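Side-chain contacts in signal recognition particle receptor beta subunit (Mus musculus, PDB 2FH5), which binds GTP as the beta subunit of the signal recognition particle receptor, which helps target nascent secretory proteins to the endoplasmic reticulum membrane: residues L11-C16 and Q70-F75; D97-L102 and N145-T150; Q104-S109 and F175-L180. All coordinates share one frame; numbering follows the deposited sequence.

Contact 1 (L11-C16 and Q70-F75). With GTP (guanosine-5'-triphosphate), chain D.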
loop_
_atom_site.group_PDB
_atom_site.type_symbol
_atom_site.label_atom_id
_atom_site.label_comp_id
_atom_site.label_asym_id
_atom_site.label_seq_id
_atom_site.Cartn_x
_atom_site.Cartn_y
_atom_site.Cartn_z
ATOM N N LEU B 11 8.976 5.198 -9.027
ATOM C CA LEU B 11 8.256 5.485 -7.801
ATOM C C LEU B 11 6.731 5.452 -7.966
ATOM O O LEU B 11 6.188 6.072 -8.878
ATOM C CB LEU B 11 8.672 6.863 -7.289
ATOM C CG LEU B 11 10.181 7.098 -7.264
ATOM C CD1 LEU B 11 10.467 8.465 -6.622
ATOM C CD2 LEU B 11 10.880 5.983 -6.504
ATOM N N PHE B 12 6.040 4.707 -7.108
ATOM C CA PHE B 12 4.578 4.673 -7.143
ATOM C C PHE B 12 4.146 5.572 -5.974
ATOM O O PHE B 12 4.518 5.329 -4.814
ATOM C CB PHE B 12 4.057 3.253 -6.939
ATOM C CG PHE B 12 4.256 2.357 -8.127
ATOM C CD1 PHE B 12 5.524 1.902 -8.472
ATOM C CD2 PHE B 12 3.183 2.007 -8.936
ATOM C CE1 PHE B 12 5.721 1.111 -9.615
ATOM C CE2 PHE B 12 3.374 1.218 -10.076
ATOM C CZ PHE B 12 4.651 0.772 -10.412
ATOM N N VAL B 13 3.391 6.621 -6.280
ATOM C CA VAL B 13 2.960 7.569 -5.267
ATOM C C VAL B 13 1.489 7.838 -5.480
ATOM O O VAL B 13 0.975 7.556 -6.550
ATOM C CB VAL B 13 3.742 8.922 -5.378
ATOM C CG1 VAL B 13 5.254 8.709 -5.122
ATOM C CG2 VAL B 13 3.510 9.539 -6.753
ATOM N N GLY B 14 0.813 8.390 -4.473
ATOM C CA GLY B 14 -0.611 8.666 -4.585
ATOM C C GLY B 14 -1.230 8.664 -3.209
ATOM O O GLY B 14 -0.591 8.225 -2.231
ATOM N N LEU B 15 -2.478 9.132 -3.119
ATOM C CA LEU B 15 -3.149 9.195 -1.820
ATOM C C LEU B 15 -3.298 7.801 -1.253
ATOM O O LEU B 15 -3.122 6.813 -1.970
ATOM C CB LEU B 15 -4.552 9.835 -1.926
ATOM C CG LEU B 15 -4.634 11.217 -2.576
ATOM C CD1 LEU B 15 -6.084 11.609 -2.690
ATOM C CD2 LEU B 15 -3.830 12.238 -1.797
ATOM N N CYS B 16 -3.595 7.735 0.038
ATOM C CA CYS B 16 -3.842 6.459 0.707
ATOM C C CYS B 16 -4.963 5.759 -0.029
ATOM O O CYS B 16 -5.886 6.412 -0.509
ATOM C CB CYS B 16 -4.302 6.690 2.141
ATOM S SG CYS B 16 -2.966 7.147 3.231
ATOM N N GLN B 70 8.293 13.292 2.798
ATOM C CA GLN B 70 9.557 12.914 3.391
ATOM C C GLN B 70 10.182 11.816 2.518
ATOM O O GLN B 70 11.361 11.889 2.172
ATOM C CB GLN B 70 9.329 12.395 4.813
ATOM C CG GLN B 70 10.609 12.073 5.563
ATOM C CD GLN B 70 10.516 10.781 6.367
ATOM O OE1 GLN B 70 9.559 10.570 7.129
ATOM N NE2 GLN B 70 11.516 9.908 6.205
ATOM N N LEU B 71 9.388 10.814 2.141
ATOM C CA LEU B 71 9.895 9.719 1.311
ATOM C C LEU B 71 10.039 10.018 -0.175
ATOM O O LEU B 71 10.906 9.430 -0.816
ATOM C CB LEU B 71 9.054 8.460 1.494
ATOM C CG LEU B 71 9.375 7.711 2.792
ATOM C CD1 LEU B 71 8.265 6.735 3.131
ATOM C CD2 LEU B 71 10.696 7.007 2.628
ATOM N N LEU B 72 9.204 10.896 -0.735
ATOM C CA LEU B 72 9.369 11.242 -2.141
ATOM C C LEU B 72 10.698 12.013 -2.242
ATOM O O LEU B 72 11.482 11.786 -3.171
ATOM C CB LEU B 72 8.208 12.104 -2.660
ATOM C CG LEU B 72 8.303 12.653 -4.107
ATOM C CD1 LEU B 72 8.470 11.539 -5.136
ATOM C CD2 LEU B 72 7.055 13.431 -4.425
ATOM N N ASP B 73 10.959 12.910 -1.286
ATOM C CA ASP B 73 12.221 13.664 -1.281
ATOM C C ASP B 73 13.404 12.705 -1.228
ATOM O O ASP B 73 14.394 12.892 -1.936
ATOM C CB ASP B 73 12.355 14.575 -0.057
ATOM C CG ASP B 73 11.405 15.759 -0.083
ATOM O OD1 ASP B 73 11.069 16.237 -1.197
ATOM O OD2 ASP B 73 11.012 16.223 1.022
ATOM N N ARG B 74 13.309 11.680 -0.382
ATOM C CA ARG B 74 14.402 10.731 -0.232
ATOM C C ARG B 74 14.727 9.918 -1.484
ATOM O O ARG B 74 15.889 9.632 -1.743
ATOM C CB ARG B 74 14.129 9.773 0.936
ATOM C CG ARG B 74 15.258 8.787 1.166
ATOM C CD ARG B 74 14.866 7.600 2.023
ATOM N NE ARG B 74 14.617 7.966 3.410
ATOM C CZ ARG B 74 14.427 7.084 4.389
ATOM N NH1 ARG B 74 14.465 5.777 4.127
ATOM N NH2 ARG B 74 14.190 7.508 5.628
ATOM N N PHE B 75 13.717 9.560 -2.269
ATOM C CA PHE B 75 13.955 8.748 -3.454
ATOM C C PHE B 75 13.859 9.444 -4.810
ATOM O O PHE B 75 14.199 8.828 -5.827
ATOM C CB PHE B 75 12.976 7.562 -3.476
ATOM C CG PHE B 75 13.201 6.552 -2.381
ATOM C CD1 PHE B 75 14.317 5.709 -2.401
ATOM C CD2 PHE B 75 12.308 6.454 -1.310
ATOM C CE1 PHE B 75 14.540 4.781 -1.358
ATOM C CE2 PHE B 75 12.525 5.536 -0.275
ATOM C CZ PHE B 75 13.643 4.701 -0.305
HETATM P PG GTP D . -1.409 3.364 1.225
HETATM O O1G GTP D . -2.232 3.839 2.321
HETATM O O2G GTP D . -0.452 2.290 1.630
HETATM O O3G GTP D . -0.680 4.541 0.539
HETATM O O3B GTP D . -2.570 2.650 0.167
HETATM P PB GTP D . -2.278 1.964 -1.171
HETATM O O1B GTP D . -2.359 2.950 -2.291
HETATM O O2B GTP D . -0.975 1.190 -1.202
HETATM O O3A GTP D . -3.562 1.017 -1.254
HETATM P PA GTP D . -3.648 -0.547 -1.408
HETATM O O1A GTP D . -2.832 -1.036 -2.475
HETATM O O2A GTP D . -3.347 -1.216 -0.096
HETATM O "O5'" GTP D . -5.168 -0.625 -1.847
HETATM C "C5'" GTP D . -6.155 -0.191 -0.927
HETATM C "C4'" GTP D . -7.404 -1.057 -1.082
HETATM O "O4'" GTP D . -7.943 -0.953 -2.418
HETATM C "C3'" GTP D . -7.158 -2.556 -0.880
HETATM O "O3'" GTP D . -8.266 -3.171 -0.163
HETATM C "C2'" GTP D . -7.030 -3.073 -2.284
HETATM O "O2'" GTP D . -7.206 -4.497 -2.439
HETATM C "C1'" GTP D . -8.024 -2.218 -3.071
HETATM N N9 GTP D . -7.663 -1.993 -4.459
HETATM C C8 GTP D . -6.409 -1.596 -4.938
HETATM N N7 GTP D . -6.435 -1.480 -6.263
HETATM C C5 GTP D . -7.747 -1.807 -6.670
HETATM C C6 GTP D . -8.390 -1.863 -7.920
HETATM O O6 GTP D . -7.955 -1.623 -9.031
HETATM N N1 GTP D . -9.757 -2.252 -7.935
HETATM C C2 GTP D . -10.461 -2.572 -6.789
HETATM N N2 GTP D . -11.764 -2.953 -6.897
HETATM N N3 GTP D . -9.835 -2.507 -5.584
HETATM C C4 GTP D . -8.496 -2.134 -5.538
#
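The backbone N-H of Phe75 bonds to Leu71 O, N to O 3.2 Å, in the last turn of helix 65-75, where Phe75 meets Leu11 of strand 9-13. The leucine's two methyls divide the work: Leu11 CD2 lies 4.0 Å from Phe75 CB, while CD1 approaches Phe75 O at 3.8 Å and Leu72 CD1 at 4.0 Å. Leu72 leaves the helix beside this pair, but with CG anti to the backbone N (chi1 175°) its CD1 swings to the strand. Leu72 CD1 also lies 4.3 Å from Val13 CG1. The axes of residues 70-75 and 11-13 run nearly antiparallel, at 164°. Short branched Val13 suits a strand, and the longer leucines span the space to the helix. The ring of Phe75 turns off toward Asp41, Leu61 and Ile59, one face taking CD of Arg74. The chain leads into the P-loop, where Gly14, Leu15 and Cys16 bind GTP: Gly14's backbone angles, which would jam any CB against Val13 O, call for glycine, its O accepts from Lys20 NZ, and Cys16 CA stands 3.5 Å from O1G of GTP. Apart from the Phe75 carbonyl, the meeting groups are aliphatic, consistent with an apolar layer joining this strand to helix 65-75.

Contact 2 (D97-L102 and N145-T150)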
loop_
_atom_site.group_PDB
_atom_site.type_symbol
_atom_site.label_atom_id
_atom_site.label_comp_id
_atom_site.label_asym_id
_atom_site.label_seq_id
_atom_site.Cartn_x
_atom_site.Cartn_y
_atom_site.Cartn_z
ATOM N N ASP B 97 -7.674 16.730 -3.070
ATOM C CA ASP B 97 -6.528 16.127 -2.387
ATOM C C ASP B 97 -5.545 15.564 -3.412
ATOM O O ASP B 97 -4.328 15.668 -3.242
ATOM C CB ASP B 97 -6.976 15.024 -1.426
ATOM C CG ASP B 97 -7.641 15.575 -0.166
ATOM O OD1 ASP B 97 -7.069 16.496 0.458
ATOM O OD2 ASP B 97 -8.733 15.083 0.205
ATOM N N VAL B 98 -6.082 14.977 -4.477
ATOM C CA VAL B 98 -5.272 14.421 -5.549
ATOM C C VAL B 98 -4.481 15.529 -6.229
ATOM O O VAL B 98 -3.250 15.462 -6.291
ATOM C CB VAL B 98 -6.149 13.732 -6.627
ATOM C CG1 VAL B 98 -5.287 13.318 -7.803
ATOM C CG2 VAL B 98 -6.875 12.529 -6.033
ATOM N N ALA B 99 -5.182 16.547 -6.738
ATOM C CA ALA B 99 -4.528 17.684 -7.426
ATOM C C ALA B 99 -3.426 18.332 -6.584
ATOM O O ALA B 99 -2.344 18.637 -7.077
ATOM C CB ALA B 99 -5.572 18.747 -7.817
ATOM N N GLU B 100 -3.708 18.528 -5.306
ATOM C CA GLU B 100 -2.746 19.133 -4.398
ATOM C C GLU B 100 -1.465 18.321 -4.240
ATOM O O GLU B 100 -0.368 18.893 -4.132
ATOM C CB GLU B 100 -3.399 19.340 -3.034
ATOM C CG GLU B 100 -2.466 19.780 -1.945
ATOM C CD GLU B 100 -3.233 20.123 -0.677
ATOM O OE1 GLU B 100 -3.960 21.147 -0.714
ATOM O OE2 GLU B 100 -3.129 19.374 0.335
ATOM N N PHE B 101 -1.598 16.994 -4.213
ATOM C CA PHE B 101 -0.427 16.149 -4.063
ATOM C C PHE B 101 0.288 16.088 -5.410
ATOM O O PHE B 101 1.504 16.190 -5.466
ATOM C CB PHE B 101 -0.846 14.752 -3.576
ATOM C CG PHE B 101 0.301 13.774 -3.395
ATOM C CD1 PHE B 101 1.611 14.215 -3.191
ATOM C CD2 PHE B 101 0.066 12.402 -3.449
ATOM C CE1 PHE B 101 2.676 13.302 -3.060
ATOM C CE2 PHE B 101 1.117 11.482 -3.317
ATOM C CZ PHE B 101 2.430 11.938 -3.126
ATOM N N LEU B 102 -0.465 15.933 -6.490
ATOM C CA LEU B 102 0.131 15.882 -7.822
ATOM C C LEU B 102 0.932 17.167 -8.100
ATOM O O LEU B 102 2.036 17.118 -8.652
ATOM C CB LEU B 102 -0.961 15.667 -8.871
ATOM C CG LEU B 102 -0.503 15.623 -10.323
ATOM C CD1 LEU B 102 0.542 14.527 -10.531
ATOM C CD2 LEU B 102 -1.734 15.431 -11.212
ATOM N N ASN B 145 -5.028 24.338 -12.483
ATOM C CA ASN B 145 -5.123 25.684 -13.002
ATOM C C ASN B 145 -5.484 26.672 -11.927
ATOM O O ASN B 145 -5.040 27.805 -11.965
ATOM C CB ASN B 145 -6.147 25.785 -14.127
ATOM C CG ASN B 145 -6.179 27.168 -14.724
ATOM O OD1 ASN B 145 -5.159 27.674 -15.218
ATOM N ND2 ASN B 145 -7.337 27.800 -14.669
ATOM N N THR B 146 -6.304 26.265 -10.968
ATOM C CA THR B 146 -6.655 27.185 -9.884
ATOM C C THR B 146 -5.576 27.163 -8.819
ATOM O O THR B 146 -5.249 28.193 -8.250
ATOM C CB THR B 146 -7.995 26.833 -9.214
ATOM O OG1 THR B 146 -9.053 26.989 -10.160
ATOM C CG2 THR B 146 -8.264 27.759 -8.045
ATOM N N LEU B 147 -5.015 25.986 -8.566
ATOM C CA LEU B 147 -3.973 25.845 -7.551
ATOM C C LEU B 147 -2.720 26.683 -7.781
ATOM O O LEU B 147 -2.153 27.187 -6.823
ATOM C CB LEU B 147 -3.549 24.379 -7.395
ATOM C CG LEU B 147 -4.290 23.498 -6.397
ATOM C CD1 LEU B 147 -3.737 22.105 -6.509
ATOM C CD2 LEU B 147 -4.114 24.040 -4.965
ATOM N N ARG B 148 -2.269 26.825 -9.024
ATOM C CA ARG B 148 -1.071 27.622 -9.252
ATOM C C ARG B 148 -1.292 29.094 -8.925
ATOM O O ARG B 148 -0.337 29.864 -8.825
ATOM C CB ARG B 148 -0.573 27.452 -10.686
ATOM C CG ARG B 148 -1.604 27.696 -11.691
ATOM C CD ARG B 148 -1.083 27.488 -13.104
ATOM N NE ARG B 148 -2.099 27.959 -14.047
ATOM C CZ ARG B 148 -1.866 28.248 -15.317
ATOM N NH1 ARG B 148 -0.646 28.110 -15.803
ATOM N NH2 ARG B 148 -2.857 28.677 -16.089
ATOM N N VAL B 149 -2.546 29.492 -8.748
ATOM C CA VAL B 149 -2.854 30.871 -8.379
ATOM C C VAL B 149 -3.090 30.950 -6.863
ATOM O O VAL B 149 -2.501 31.782 -6.181
ATOM C CB VAL B 149 -4.114 31.396 -9.108
ATOM C CG1 VAL B 149 -4.410 32.834 -8.683
ATOM C CG2 VAL B 149 -3.919 31.306 -10.590
ATOM N N THR B 150 -3.935 30.068 -6.335
ATOM C CA THR B 150 -4.236 30.069 -4.899
ATOM C C THR B 150 -3.116 29.512 -4.005
ATOM O O THR B 150 -3.005 29.897 -2.845
ATOM C CB THR B 150 -5.517 29.262 -4.586
ATOM O OG1 THR B 150 -5.248 27.860 -4.735
ATOM C CG2 THR B 150 -6.660 29.662 -5.526
#
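Leu147 of helix 133-150 supplies all the apolar contact, reaching with a single methyl, CD1, to the backbone of helix 91-110 at the Ala99-Glu100 peptide. CD1 of Leu147 lies 3.8 Å from Ala99 O and 3.8 Å from Glu100 N, and it is 4.0 Å from Ala99 CB. Alanine suits this place because its small side chain lets the leucine tip come right down to the main chain. Glu100 CB is 4.5 Å from Leu147 CD1, and the residue otherwise stays at the exposed margin, where its carboxylate can meet solvent.

The hydrogen bonds lie within the second helix, on another side of it from the methyl. Arg148 NH2 donates to Asn145 OD1 at 2.7 Å, a short bond almost in line with C=O (175°) but bent at the hydrogen (137°), the oxygen sitting 27° out of the guanidinium plane; a weak bond from Arg148 NE to Asn145 OD1 measures 3.3 Å. Phe175 N is a further donor to Asn145 OD1, and Arg148 also reaches the carbonyls of Leu168, Lys170 and Lys173. Thr146 O accepts from both Val149 N and Thr150 N.

The chemistry implies a division of labour: a small apolar touch joins the two segments, beside Leu140 packing on Val98, Ala99 and Leu102, whereas the guanidinium, its positive charge probably stabilised by the surrounding carbonyl oxygens, ties the helix to the following loop.

Contact 3 (Q104-S109 and F175-L180)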
loop_
_atom_site.group_PDB
_atom_site.type_symbol
_atom_site.label_atom_id
_atom_site.label_comp_id
_atom_site.label_asym_id
_atom_site.label_seq_id
_atom_site.Cartn_x
_atom_site.Cartn_y
_atom_site.Cartn_z
ATOM N N GLN B 104 2.634 19.101 -6.050
ATOM C CA GLN B 104 3.963 18.952 -5.462
ATOM C C GLN B 104 4.800 17.930 -6.230
ATOM O O GLN B 104 6.021 18.066 -6.311
ATOM C CB GLN B 104 3.873 18.518 -4.001
ATOM C CG GLN B 104 4.167 19.630 -3.007
ATOM C CD GLN B 104 3.028 19.825 -1.997
ATOM O OE1 GLN B 104 3.202 20.475 -0.954
ATOM N NE2 GLN B 104 1.855 19.264 -2.308
ATOM N N VAL B 105 4.159 16.903 -6.787
ATOM C CA VAL B 105 4.909 15.896 -7.529
ATOM C C VAL B 105 5.422 16.486 -8.851
ATOM O O VAL B 105 6.534 16.173 -9.288
ATOM C CB VAL B 105 4.053 14.627 -7.796
ATOM C CG1 VAL B 105 4.750 13.719 -8.807
ATOM C CG2 VAL B 105 3.845 13.856 -6.480
ATOM N N LEU B 106 4.613 17.342 -9.474
ATOM C CA LEU B 106 4.986 17.981 -10.733
ATOM C C LEU B 106 6.138 18.935 -10.484
ATOM O O LEU B 106 7.134 18.946 -11.209
ATOM C CB LEU B 106 3.808 18.753 -11.302
ATOM C CG LEU B 106 2.750 17.831 -11.863
ATOM C CD1 LEU B 106 1.537 18.641 -12.244
ATOM C CD2 LEU B 106 3.310 17.088 -13.053
ATOM N N ILE B 107 6.004 19.740 -9.444
ATOM C CA ILE B 107 7.064 20.659 -9.113
ATOM C C ILE B 107 8.356 19.902 -8.819
ATOM O O ILE B 107 9.371 20.151 -9.467
ATOM C CB ILE B 107 6.649 21.547 -7.941
ATOM C CG1 ILE B 107 5.782 22.688 -8.482
ATOM C CG2 ILE B 107 7.858 22.054 -7.205
ATOM C CD1 ILE B 107 5.281 23.620 -7.412
ATOM N N ASP B 108 8.320 18.967 -7.870
ATOM C CA ASP B 108 9.509 18.183 -7.527
ATOM C C ASP B 108 10.177 17.582 -8.747
ATOM O O ASP B 108 11.399 17.613 -8.871
ATOM C CB ASP B 108 9.157 17.042 -6.585
ATOM C CG ASP B 108 8.861 17.513 -5.189
ATOM O OD1 ASP B 108 8.745 18.735 -4.977
ATOM O OD2 ASP B 108 8.732 16.654 -4.299
ATOM N N SER B 109 9.370 17.028 -9.645
ATOM C CA SER B 109 9.884 16.386 -10.845
ATOM C C SER B 109 10.619 17.323 -11.798
ATOM O O SER B 109 11.666 16.960 -12.359
ATOM C CB SER B 109 8.749 15.686 -11.588
ATOM O OG SER B 109 8.146 14.702 -10.768
ATOM N N PHE B 175 -3.956 26.193 -17.645
ATOM C CA PHE B 175 -3.082 25.034 -17.463
ATOM C C PHE B 175 -3.478 23.762 -18.193
ATOM O O PHE B 175 -4.654 23.424 -18.268
ATOM C CB PHE B 175 -2.945 24.655 -15.986
ATOM C CG PHE B 175 -2.053 23.464 -15.772
ATOM C CD1 PHE B 175 -0.674 23.606 -15.820
ATOM C CD2 PHE B 175 -2.583 22.192 -15.675
ATOM C CE1 PHE B 175 0.157 22.504 -15.788
ATOM C CE2 PHE B 175 -1.745 21.079 -15.647
ATOM C CZ PHE B 175 -0.379 21.243 -15.706
ATOM N N GLU B 176 -2.472 23.055 -18.702
ATOM C CA GLU B 176 -2.670 21.781 -19.387
ATOM C C GLU B 176 -1.376 21.029 -19.202
ATOM O O GLU B 176 -0.320 21.640 -19.163
ATOM C CB GLU B 176 -2.957 21.977 -20.881
ATOM C CG GLU B 176 -4.418 22.261 -21.178
ATOM C CD GLU B 176 -4.675 22.607 -22.636
ATOM O OE1 GLU B 176 -4.514 21.732 -23.516
ATOM O OE2 GLU B 176 -5.043 23.773 -22.894
ATOM N N PHE B 177 -1.453 19.711 -19.073
ATOM C CA PHE B 177 -0.253 18.901 -18.887
ATOM C C PHE B 177 0.747 19.000 -20.037
ATOM O O PHE B 177 1.955 18.927 -19.805
ATOM C CB PHE B 177 -0.645 17.445 -18.646
ATOM C CG PHE B 177 -1.257 17.197 -17.287
ATOM C CD1 PHE B 177 -0.459 17.169 -16.142
ATOM C CD2 PHE B 177 -2.636 16.996 -17.152
ATOM C CE1 PHE B 177 -1.032 16.943 -14.868
ATOM C CE2 PHE B 177 -3.222 16.769 -15.892
ATOM C CZ PHE B 177 -2.422 16.742 -14.748
ATOM N N SER B 178 0.262 19.171 -21.266
ATOM C CA SER B 178 1.152 19.295 -22.435
ATOM C C SER B 178 2.121 20.501 -22.356
ATOM O O SER B 178 3.189 20.476 -22.955
ATOM C CB SER B 178 0.334 19.395 -23.721
ATOM O OG SER B 178 -0.408 20.602 -23.738
ATOM N N GLN B 179 1.757 21.543 -21.616
ATOM C CA GLN B 179 2.622 22.712 -21.471
ATOM C C GLN B 179 3.818 22.411 -20.561
ATOM O O GLN B 179 4.696 23.251 -20.353
ATOM C CB GLN B 179 1.843 23.885 -20.857
ATOM C CG GLN B 179 0.465 24.096 -21.431
ATOM C CD GLN B 179 -0.331 25.085 -20.620
ATOM O OE1 GLN B 179 0.155 25.602 -19.602
ATOM N NE2 GLN B 179 -1.567 25.366 -21.058
ATOM N N LEU B 180 3.863 21.212 -20.012
ATOM C CA LEU B 180 4.931 20.886 -19.093
ATOM C C LEU B 180 6.201 20.370 -19.723
ATOM O O LEU B 180 6.158 19.618 -20.699
ATOM C CB LEU B 180 4.447 19.833 -18.084
ATOM C CG LEU B 180 3.417 20.191 -17.013
ATOM C CD1 LEU B 180 3.257 19.017 -16.068
ATOM C CD2 LEU B 180 3.880 21.419 -16.248
#
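Leu106 and Leu180 both place CG beside the backbone N and anti to the carbonyl carbon (chi1 -73° and -70°), which lets their branches meet between helix 91-110 and the loop before strand 184-188. Leu106 CD2 touches Leu180 CD1 at 3.6 Å, the two side chains crossing at about a right angle. The other branch, CD1 of Leu106, approaches Phe177 CE1 at 4.0 Å, coming obliquely to the ring. A forked residue thus serves two partners at once, the reason leucine fits here.

On the loop side the aromatic rings are packed against each other. Phe175 CE2 stands 4.1 Å above the plane of the Phe177 ring, over its centre, and Leu180 CD2 lies in plane at the edge of Phe175. Phe177 also meets Phe186 edge-to-face. The 3-10 turn of 177-179 carries Phe177 and leads to Leu180, with Leu180 N bonded to Phe177 O at 3.0 Å, while Glu141 OE2 accepts from Phe177 N.

In the helix, buried Ser109 folds its OG back onto Val105 O at 2.6 Å. Ser109 N donates to Val105 O at 3.0 Å from the opposite face of the carbonyl plane. A serine can be tolerated in this apolar place because its hydroxyl is bonded within its own helix, so the interface itself is left to methyls and rings, whose burial contributes to holding the loop against helix 91-110.

In the fold
From the N terminus, strand 9-13 enters the sheet first, and contact 1 closes the loop that carries helix 20-29, strands 42-47 and 55-60 and several GTP-binding residues before helix 65-75 packs back. Helix 91-110 then serves both later contacts. Contact 2 joins its middle turns to helix 133-150, contact 3 its later turns to the loop ahead of strand 184-188; their segments alternate along the chain, so the two closures cross, with centres about 10 Å apart. Contact 1 precedes both in series, yet touches them: Phe101 packs on Val13 and Gly14, and Val105 on Leu72. Helix 91-110 thereby links the nucleotide-binding end of the sheet to the outer helix and loop.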